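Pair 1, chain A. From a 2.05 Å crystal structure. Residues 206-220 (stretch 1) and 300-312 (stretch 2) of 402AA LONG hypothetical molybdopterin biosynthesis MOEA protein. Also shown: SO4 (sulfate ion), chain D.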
# COMPACT_ATOMS: atom_id res chain seq x y z
N ASP A 206 -2.51 27.74 10.52
CA ASP A 206 -2.18 26.37 10.86
C ASP A 206 -1.46 25.72 9.69
O ASP A 206 -1.76 26.01 8.54
CB ASP A 206 -3.44 25.55 11.14
CG ASP A 206 -3.17 24.06 11.17
OD1 ASP A 206 -2.52 23.60 12.13
OD2 ASP A 206 -3.60 23.34 10.24
N ILE A 207 -0.51 24.84 10.00
CA ILE A 207 0.18 24.12 8.95
C ILE A 207 0.22 22.62 9.29
O ILE A 207 0.05 21.78 8.41
CB ILE A 207 1.63 24.62 8.74
CG1 ILE A 207 2.30 23.79 7.65
CG2 ILE A 207 2.41 24.55 10.05
CD1 ILE A 207 3.68 24.28 7.24
N ASN A 208 0.43 22.30 10.56
CA ASN A 208 0.50 20.91 10.99
C ASN A 208 -0.82 20.14 10.94
O ASN A 208 -0.82 18.94 10.68
CB ASN A 208 1.08 20.81 12.40
CG ASN A 208 2.52 21.27 12.47
OD1 ASN A 208 3.32 21.00 11.57
ND2 ASN A 208 2.88 21.94 13.55
N GLY A 209 -1.92 20.82 11.21
CA GLY A 209 -3.22 20.17 11.20
C GLY A 209 -3.50 19.57 9.83
O GLY A 209 -3.81 18.38 9.72
N ARG A 210 -3.38 20.39 8.80
CA ARG A 210 -3.62 19.98 7.42
C ARG A 210 -2.58 18.95 7.01
O ARG A 210 -2.90 17.96 6.35
CB ARG A 210 -3.51 21.20 6.49
CG ARG A 210 -3.86 20.95 5.03
CD ARG A 210 -5.35 20.72 4.85
NE ARG A 210 -5.72 19.31 4.94
CZ ARG A 210 -6.82 18.87 5.54
NH1 ARG A 210 -7.66 19.72 6.12
NH2 ARG A 210 -7.09 17.57 5.54
N ALA A 211 -1.33 19.18 7.40
CA ALA A 211 -0.26 18.25 7.06
C ALA A 211 -0.52 16.86 7.65
O ALA A 211 -0.40 15.85 6.96
CB ALA A 211 1.08 18.78 7.55
N LEU A 212 -0.88 16.82 8.94
CA LEU A 212 -1.15 15.56 9.62
C LEU A 212 -2.35 14.84 9.01
O LEU A 212 -2.27 13.66 8.67
CB LEU A 212 -1.39 15.79 11.12
CG LEU A 212 -0.14 16.12 11.95
CD1 LEU A 212 -0.54 16.59 13.34
CD2 LEU A 212 0.75 14.88 12.05
N CYS A 213 -3.46 15.54 8.87
CA CYS A 213 -4.65 14.94 8.31
C CYS A 213 -4.42 14.33 6.94
O CYS A 213 -4.87 13.22 6.68
CB CYS A 213 -5.77 15.98 8.21
SG CYS A 213 -6.44 16.40 9.81
N ASP A 214 -3.72 15.05 6.07
CA ASP A 214 -3.48 14.54 4.74
C ASP A 214 -2.43 13.45 4.66
O ASP A 214 -2.52 12.58 3.80
CB ASP A 214 -3.18 15.68 3.76
CG ASP A 214 -4.41 16.49 3.42
OD1 ASP A 214 -5.54 15.99 3.67
OD2 ASP A 214 -4.28 17.61 2.90
N ALA A 215 -1.44 13.48 5.55
CA ALA A 215 -0.43 12.43 5.54
C ALA A 215 -1.15 11.15 5.98
O ALA A 215 -0.93 10.07 5.43
CB ALA A 215 0.70 12.76 6.50
N ILE A 216 -2.03 11.30 6.96
CA ILE A 216 -2.81 10.19 7.48
C ILE A 216 -3.71 9.64 6.37
O ILE A 216 -3.83 8.43 6.19
CB ILE A 216 -3.66 10.64 8.68
CG1 ILE A 216 -2.73 10.98 9.85
CG2 ILE A 216 -4.66 9.56 9.06
CD1 ILE A 216 -3.44 11.52 11.07
N ASN A 217 -4.35 10.54 5.62
CA ASN A 217 -5.22 10.11 4.53
C ASN A 217 -4.39 9.34 3.51
O ASN A 217 -4.82 8.31 2.99
CB ASN A 217 -5.85 11.32 3.83
CG ASN A 217 -6.96 11.95 4.64
OD1 ASN A 217 -7.56 11.31 5.50
ND2 ASN A 217 -7.25 13.22 4.36
N GLU A 218 -3.19 9.83 3.23
CA GLU A 218 -2.31 9.19 2.26
C GLU A 218 -1.86 7.79 2.65
O GLU A 218 -1.77 6.92 1.80
CB GLU A 218 -1.07 10.06 2.00
CG GLU A 218 -1.33 11.24 1.06
CD GLU A 218 -0.04 11.93 0.63
OE1 GLU A 218 1.01 11.26 0.56
OE2 GLU A 218 -0.08 13.14 0.33
N LEU A 219 -1.57 7.57 3.93
CA LEU A 219 -1.12 6.25 4.35
C LEU A 219 -2.26 5.23 4.50
O LEU A 219 -2.01 4.05 4.69
CB LEU A 219 -0.29 6.34 5.64
CG LEU A 219 -0.93 6.77 6.96
CD1 LEU A 219 -1.76 5.63 7.54
CD2 LEU A 219 0.18 7.15 7.93
N GLY A 220 -3.50 5.70 4.42
CA GLY A 220 -4.63 4.78 4.52
C GLY A 220 -5.63 5.03 5.63
O GLY A 220 -6.61 4.29 5.75
N LEU A 300 2.57 16.00 19.91
CA LEU A 300 3.81 16.21 19.17
C LEU A 300 4.26 17.67 19.13
O LEU A 300 3.47 18.58 19.40
CB LEU A 300 3.64 15.71 17.73
CG LEU A 300 3.05 14.31 17.54
CD1 LEU A 300 2.93 14.01 16.05
CD2 LEU A 300 3.93 13.27 18.22
N PRO A 301 5.53 17.91 18.78
CA PRO A 301 6.11 19.26 18.69
C PRO A 301 5.38 20.12 17.67
O PRO A 301 4.80 19.61 16.70
CB PRO A 301 7.55 18.99 18.26
CG PRO A 301 7.84 17.63 18.82
CD PRO A 301 6.56 16.89 18.52
N GLY A 302 5.42 21.44 17.87
CA GLY A 302 4.77 22.36 16.95
C GLY A 302 5.63 22.72 15.75
O GLY A 302 5.10 23.13 14.72
N TYR A 303 6.94 22.60 15.88
CA TYR A 303 7.84 22.91 14.76
C TYR A 303 7.56 21.88 13.66
O TYR A 303 7.74 20.68 13.88
CB TYR A 303 9.30 22.82 15.20
CG TYR A 303 10.26 23.39 14.19
CD1 TYR A 303 10.22 24.75 13.87
CD2 TYR A 303 11.20 22.59 13.55
CE1 TYR A 303 11.09 25.29 12.92
CE2 TYR A 303 12.08 23.12 12.60
CZ TYR A 303 12.01 24.48 12.29
OH TYR A 303 12.84 25.01 11.34
N PRO A 304 7.13 22.33 12.47
CA PRO A 304 6.80 21.49 11.32
C PRO A 304 7.64 20.23 11.07
O PRO A 304 7.09 19.13 11.06
CB PRO A 304 6.85 22.48 10.16
CG PRO A 304 6.28 23.71 10.79
CD PRO A 304 7.03 23.76 12.11
N THR A 305 8.94 20.37 10.86
CA THR A 305 9.79 19.20 10.61
C THR A 305 9.91 18.28 11.82
O THR A 305 10.15 17.08 11.67
CB THR A 305 11.21 19.61 10.17
OG1 THR A 305 11.86 20.30 11.24
CG2 THR A 305 11.16 20.51 8.95
N SER A 306 9.75 18.83 13.02
CA SER A 306 9.83 18.04 14.24
C SER A 306 8.54 17.25 14.42
O SER A 306 8.55 16.11 14.89
CB SER A 306 10.06 18.95 15.45
OG SER A 306 11.26 19.68 15.31
N CYS A 307 7.42 17.88 14.06
CA CYS A 307 6.11 17.24 14.14
C CYS A 307 6.12 16.08 13.15
O CYS A 307 5.67 14.98 13.46
CB CYS A 307 5.03 18.24 13.75
SG CYS A 307 3.35 17.60 13.71
N LEU A 308 6.65 16.34 11.96
CA LEU A 308 6.72 15.34 10.91
C LEU A 308 7.60 14.18 11.33
O LEU A 308 7.25 13.01 11.13
CB LEU A 308 7.26 15.99 9.63
CG LEU A 308 7.39 15.12 8.38
CD1 LEU A 308 6.06 14.44 8.07
CD2 LEU A 308 7.84 15.99 7.22
N THR A 309 8.75 14.50 11.90
CA THR A 309 9.69 13.48 12.36
C THR A 309 9.08 12.61 13.45
O THR A 309 9.13 11.39 13.37
CB THR A 309 10.99 14.11 12.88
OG1 THR A 309 11.73 14.63 11.77
CG2 THR A 309 11.84 13.08 13.61
N ASN A 310 8.50 13.24 14.47
CA ASN A 310 7.91 12.48 15.56
C ASN A 310 6.68 11.70 15.10
O ASN A 310 6.39 10.63 15.62
CB ASN A 310 7.54 13.41 16.71
CG ASN A 310 8.76 13.82 17.53
OD1 ASN A 310 9.76 14.29 16.99
ND2 ASN A 310 8.67 13.66 18.84
N PHE A 311 5.94 12.26 14.14
CA PHE A 311 4.76 11.61 13.61
C PHE A 311 5.19 10.28 12.99
O PHE A 311 4.62 9.22 13.28
CB PHE A 311 4.12 12.50 12.53
CG PHE A 311 3.08 11.80 11.69
CD1 PHE A 311 1.83 11.48 12.21
CD2 PHE A 311 3.34 11.49 10.36
CE1 PHE A 311 0.86 10.87 11.43
CE2 PHE A 311 2.37 10.88 9.56
CZ PHE A 311 1.13 10.57 10.10
N THR A 312 6.22 10.35 12.16
CA THR A 312 6.76 9.19 11.47
C THR A 312 7.29 8.12 12.42
O THR A 312 7.05 6.92 12.24
CB THR A 312 7.89 9.61 10.53
OG1 THR A 312 7.37 10.53 9.56
CG2 THR A 312 8.48 8.40 9.81
S SO4 D . -10.68 17.65 7.30
O1 SO4 D . -9.45 16.64 7.04
O2 SO4 D . -11.30 17.16 8.52
O3 SO4 D . -10.23 18.88 7.40
O4 SO4 D . -11.56 17.39 6.20
O HOH W 1 4.37 19.02 10.17

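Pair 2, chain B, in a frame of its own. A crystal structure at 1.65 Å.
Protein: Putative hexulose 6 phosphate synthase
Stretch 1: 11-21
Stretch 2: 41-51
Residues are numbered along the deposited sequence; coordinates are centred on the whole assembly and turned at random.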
# COMPACT_ATOMS: atom_id res chain seq x y z
N THR B 11 -7.01 -13.79 -10.08
CA THR B 11 -5.79 -13.79 -10.87
C THR B 11 -6.10 -13.09 -12.19
O THR B 11 -7.26 -12.90 -12.53
CB THR B 11 -5.32 -15.21 -11.17
OG1 THR B 11 -6.25 -15.85 -12.05
CG2 THR B 11 -5.20 -16.02 -9.89
N LEU B 12 -5.06 -12.72 -12.93
CA LEU B 12 -5.28 -12.04 -14.21
C LEU B 12 -6.11 -12.87 -15.19
O LEU B 12 -7.04 -12.35 -15.80
CB LEU B 12 -3.95 -11.61 -14.85
CG LEU B 12 -4.09 -10.85 -16.17
CD1 LEU B 12 -5.07 -9.69 -16.04
CD2 LEU B 12 -2.74 -10.37 -16.66
N PRO B 13 -5.79 -14.17 -15.35
CA PRO B 13 -6.62 -14.99 -16.24
C PRO B 13 -8.06 -15.09 -15.75
O PRO B 13 -8.99 -15.09 -16.56
CB PRO B 13 -5.94 -16.36 -16.18
CG PRO B 13 -4.52 -16.07 -15.80
CD PRO B 13 -4.60 -14.90 -14.87
N GLU B 14 -8.25 -15.16 -14.43
CA GLU B 14 -9.59 -15.20 -13.86
C GLU B 14 -10.34 -13.89 -14.12
O GLU B 14 -11.53 -13.91 -14.40
CB GLU B 14 -9.53 -15.48 -12.36
CG GLU B 14 -9.17 -16.91 -12.02
CD GLU B 14 -9.03 -17.13 -10.52
OE1 GLU B 14 -8.81 -16.14 -9.78
OE2 GLU B 14 -9.14 -18.29 -10.08
N ALA B 15 -9.63 -12.77 -14.02
CA ALA B 15 -10.23 -11.46 -14.21
C ALA B 15 -10.63 -11.22 -15.66
O ALA B 15 -11.67 -10.62 -15.93
CB ALA B 15 -9.28 -10.37 -13.73
N MET B 16 -9.79 -11.67 -16.58
CA MET B 16 -10.07 -11.50 -18.00
C MET B 16 -11.35 -12.23 -18.40
O MET B 16 -12.14 -11.73 -19.21
CB MET B 16 -8.89 -11.99 -18.84
CG MET B 16 -7.61 -11.22 -18.59
SD MET B 16 -7.71 -9.50 -19.10
CE MET B 16 -7.18 -9.61 -20.81
N VAL B 17 -11.54 -13.42 -17.83
CA VAL B 17 -12.75 -14.19 -18.08
C VAL B 17 -13.96 -13.57 -17.39
O VAL B 17 -15.03 -13.46 -17.99
CB VAL B 17 -12.59 -15.64 -17.59
CG1 VAL B 17 -13.95 -16.31 -17.49
CG2 VAL B 17 -11.66 -16.41 -18.52
N PHE B 18 -13.78 -13.14 -16.15
CA PHE B 18 -14.88 -12.60 -15.35
C PHE B 18 -15.43 -11.29 -15.92
O PHE B 18 -16.64 -11.07 -15.92
CB PHE B 18 -14.46 -12.40 -13.89
CG PHE B 18 -15.57 -11.90 -13.01
CD1 PHE B 18 -16.47 -12.79 -12.44
CD2 PHE B 18 -15.70 -10.55 -12.73
CE1 PHE B 18 -17.50 -12.33 -11.63
CE2 PHE B 18 -16.72 -10.09 -11.92
CZ PHE B 18 -17.62 -10.98 -11.37
N MET B 19 -14.54 -10.42 -16.39
CA MET B 19 -14.95 -9.12 -16.90
C MET B 19 -15.93 -9.22 -18.07
O MET B 19 -16.81 -8.38 -18.23
CB MET B 19 -13.75 -8.26 -17.29
CG MET B 19 -13.06 -7.59 -16.10
SD MET B 19 -14.19 -6.74 -14.97
CE MET B 19 -15.07 -5.65 -16.09
N ASP B 20 -15.77 -10.25 -18.90
CA ASP B 20 -16.67 -10.45 -20.04
C ASP B 20 -18.12 -10.61 -19.60
O ASP B 20 -19.04 -10.39 -20.37
CB ASP B 20 -16.23 -11.65 -20.88
CG ASP B 20 -15.02 -11.34 -21.73
OD1 ASP B 20 -14.30 -12.29 -22.12
OD2 ASP B 20 -14.79 -10.15 -22.02
N LYS B 21 -18.31 -11.00 -18.34
CA LYS B 21 -19.65 -11.24 -17.81
C LYS B 21 -20.37 -9.95 -17.42
O LYS B 21 -21.60 -9.91 -17.40
CB LYS B 21 -19.59 -12.16 -16.59
CG LYS B 21 -19.15 -13.58 -16.87
CD LYS B 21 -19.30 -14.41 -15.59
CE LYS B 21 -19.21 -15.90 -15.86
NZ LYS B 21 -17.80 -16.34 -16.00
N VAL B 41 2.17 -4.55 -12.68
CA VAL B 41 1.61 -3.60 -13.63
C VAL B 41 1.04 -4.26 -14.90
O VAL B 41 0.22 -3.67 -15.60
CB VAL B 41 2.67 -2.53 -14.00
CG1 VAL B 41 2.59 -2.17 -15.46
CG2 VAL B 41 2.52 -1.31 -13.11
N ASN B 42 1.47 -5.49 -15.17
CA ASN B 42 0.94 -6.20 -16.33
C ASN B 42 -0.58 -6.35 -16.27
O ASN B 42 -1.24 -6.44 -17.31
CB ASN B 42 1.59 -7.57 -16.47
CG ASN B 42 1.08 -8.32 -17.68
OD1 ASN B 42 0.55 -9.42 -17.56
ND2 ASN B 42 1.22 -7.71 -18.85
N ALA B 43 -1.14 -6.38 -15.06
CA ALA B 43 -2.58 -6.48 -14.90
C ALA B 43 -3.29 -5.28 -15.52
O ALA B 43 -4.28 -5.43 -16.22
CB ALA B 43 -2.94 -6.61 -13.43
N ILE B 44 -2.76 -4.09 -15.24
CA ILE B 44 -3.29 -2.85 -15.81
C ILE B 44 -3.17 -2.85 -17.33
O ILE B 44 -4.12 -2.51 -18.04
CB ILE B 44 -2.56 -1.62 -15.26
CG1 ILE B 44 -2.68 -1.56 -13.74
CG2 ILE B 44 -3.10 -0.35 -15.89
CD1 ILE B 44 -4.08 -1.24 -13.27
N LYS B 45 -2.00 -3.23 -17.83
CA LYS B 45 -1.74 -3.24 -19.26
C LYS B 45 -2.72 -4.16 -19.99
O LYS B 45 -3.31 -3.78 -20.99
CB LYS B 45 -0.31 -3.68 -19.54
CG LYS B 45 0.75 -2.75 -18.95
CD LYS B 45 2.15 -3.31 -19.16
CE LYS B 45 3.22 -2.25 -18.90
NZ LYS B 45 4.60 -2.80 -18.99
N ALA B 46 -2.87 -5.38 -19.46
CA ALA B 46 -3.72 -6.39 -20.08
C ALA B 46 -5.19 -5.98 -20.11
O ALA B 46 -5.87 -6.14 -21.12
CB ALA B 46 -3.56 -7.72 -19.37
N ILE B 47 -5.68 -5.45 -19.00
CA ILE B 47 -7.08 -5.05 -18.91
C ILE B 47 -7.38 -3.84 -19.79
O ILE B 47 -8.39 -3.80 -20.49
CB ILE B 47 -7.49 -4.78 -17.45
CG1 ILE B 47 -7.56 -6.10 -16.68
CG2 ILE B 47 -8.83 -4.06 -17.39
CD1 ILE B 47 -7.73 -5.93 -15.19
N LYS B 48 -6.49 -2.85 -19.76
CA LYS B 48 -6.68 -1.63 -20.54
C LYS B 48 -6.60 -1.95 -22.02
O LYS B 48 -7.22 -1.28 -22.85
CB LYS B 48 -5.65 -0.56 -20.15
CG LYS B 48 -5.90 0.80 -20.76
CD LYS B 48 -7.18 1.44 -20.23
CE LYS B 48 -7.45 2.77 -20.93
NZ LYS B 48 -8.66 3.45 -20.39
N GLU B 49 -5.82 -2.97 -22.36
CA GLU B 49 -5.69 -3.42 -23.74
C GLU B 49 -6.97 -4.10 -24.23
O GLU B 49 -7.41 -3.87 -25.36
CB GLU B 49 -4.50 -4.38 -23.87
CG GLU B 49 -4.32 -4.99 -25.25
CD GLU B 49 -3.06 -5.83 -25.35
OE1 GLU B 49 -2.83 -6.68 -24.47
OE2 GLU B 49 -2.29 -5.63 -26.32
N LYS B 50 -7.56 -4.93 -23.38
CA LYS B 50 -8.76 -5.67 -23.76
C LYS B 50 -9.99 -4.77 -23.78
O LYS B 50 -10.87 -4.92 -24.63
CB LYS B 50 -8.98 -6.86 -22.83
CG LYS B 50 -10.03 -7.84 -23.35
CD LYS B 50 -10.24 -9.00 -22.40
CE LYS B 50 -11.28 -9.96 -22.95
NZ LYS B 50 -11.72 -10.96 -21.94
N TYR B 51 -10.06 -3.83 -22.83
CA TYR B 51 -11.21 -2.94 -22.72
C TYR B 51 -10.78 -1.48 -22.81
O TYR B 51 -10.82 -0.76 -21.82
CB TYR B 51 -11.95 -3.19 -21.40
CG TYR B 51 -12.26 -4.65 -21.15
CD1 TYR B 51 -13.37 -5.25 -21.72
CD2 TYR B 51 -11.44 -5.42 -20.33
CE1 TYR B 51 -13.65 -6.58 -21.49
CE2 TYR B 51 -11.72 -6.75 -20.09
CZ TYR B 51 -12.82 -7.33 -20.68
OH TYR B 51 -13.10 -8.65 -20.44

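In both pairs two helices run side by side in nearly the same direction. Their axes approach to 10.9 Å in pair 1 and 10.8 Å in pair 2, with signed crossing angles of -27° and -26°, and fourteen central residues superpose with an RMSD of 0.3 Å. The register is shared as well: A:Asn208 faces A:Pro304 much as B:Leu12 faces B:Ala43, and one turn later A:Leu212 and A:Leu308 take the places of B:Met16 and B:Ile47. The buried surface is 416 Å² in pair 1 and 488 Å² in pair 2.

The matched positions A:Asn208 and B:Leu12 fill the same space, their side-chain centres only 0.7 Å apart, but with opposite chemistry. In pair 1 the amide is anchored at both ends. A:Asn208 ND2 donates a hydrogen bond to A:Gly302 O (2.8 Å), in the loop before the second helix, while a water donates to both A:Asn208 OD1 (2.6 Å) and A:Pro304 O (2.9 Å), linking the two segments. In pair 2 the leucine makes an apolar contact instead: B:Leu12 CD2 lies 3.9 Å from B:Ala46 CB, and B:Leu12 CD1 lies 4.4 Å from B:Ile47 CG1.

At the next turn A:Leu212 matches B:Met16. In both, the CA-to-CB bond points sideways, yet the end of the chain comes nearer to the partner helix. A:Leu212 CD1 packs 4.0 Å from A:Cys307 SG, and B:Met16 CE lies 4.3 Å from the CB of B:Ala46, the residue that superposes on A:Cys307. The methionine also reaches B:Ile47, with B:Met16 SD 4.2 Å from B:Ile47 CG1.

The sharpest difference is at A:Phe311 and B:Lys50, both t at chi1 and both directed toward the first helix. The phenylalanine is a knob in a hole formed by A:Leu212, A:Ala215, A:Ile216 and A:Leu219. A:Leu212 CD2 approaches A:Phe311 CD1 to 3.6 Å, A:Ile216 CG1 lies 3.9 Å from A:Phe311 CZ, and A:Ala215 CB lies 4.0 Å from A:Phe311 CE2, so the ring's contacts with the first helix are apolar.

B:Lys50 instead reaches across to the first helix, all four chi angles t. Its aliphatic part still packs, with B:Lys50 CD 3.5 Å from B:Met16 CE, while its amine forms a salt bridge with B:Asp20, the counterpart of A:Ile216 (B:Lys50 NZ to B:Asp20 OD1, 2.9 Å). The amine also donates a weak hydrogen bond to the backbone, from B:Lys50 NZ to B:Met16 O (2.9 Å). The carboxylate serves a second donor: B:Tyr51 OH donates to B:Asp20 OD2 (2.8 Å), which lies near the plane of the tyrosine ring at its edge. The same ring packs against B:Met19, with B:Met19 CB 3.6 Å from B:Tyr51 CZ. A:Thr312, at the position of B:Tyr51, does not reach the first helix; its OG1 donates to A:Leu308 O (2.9 Å) within its own helix.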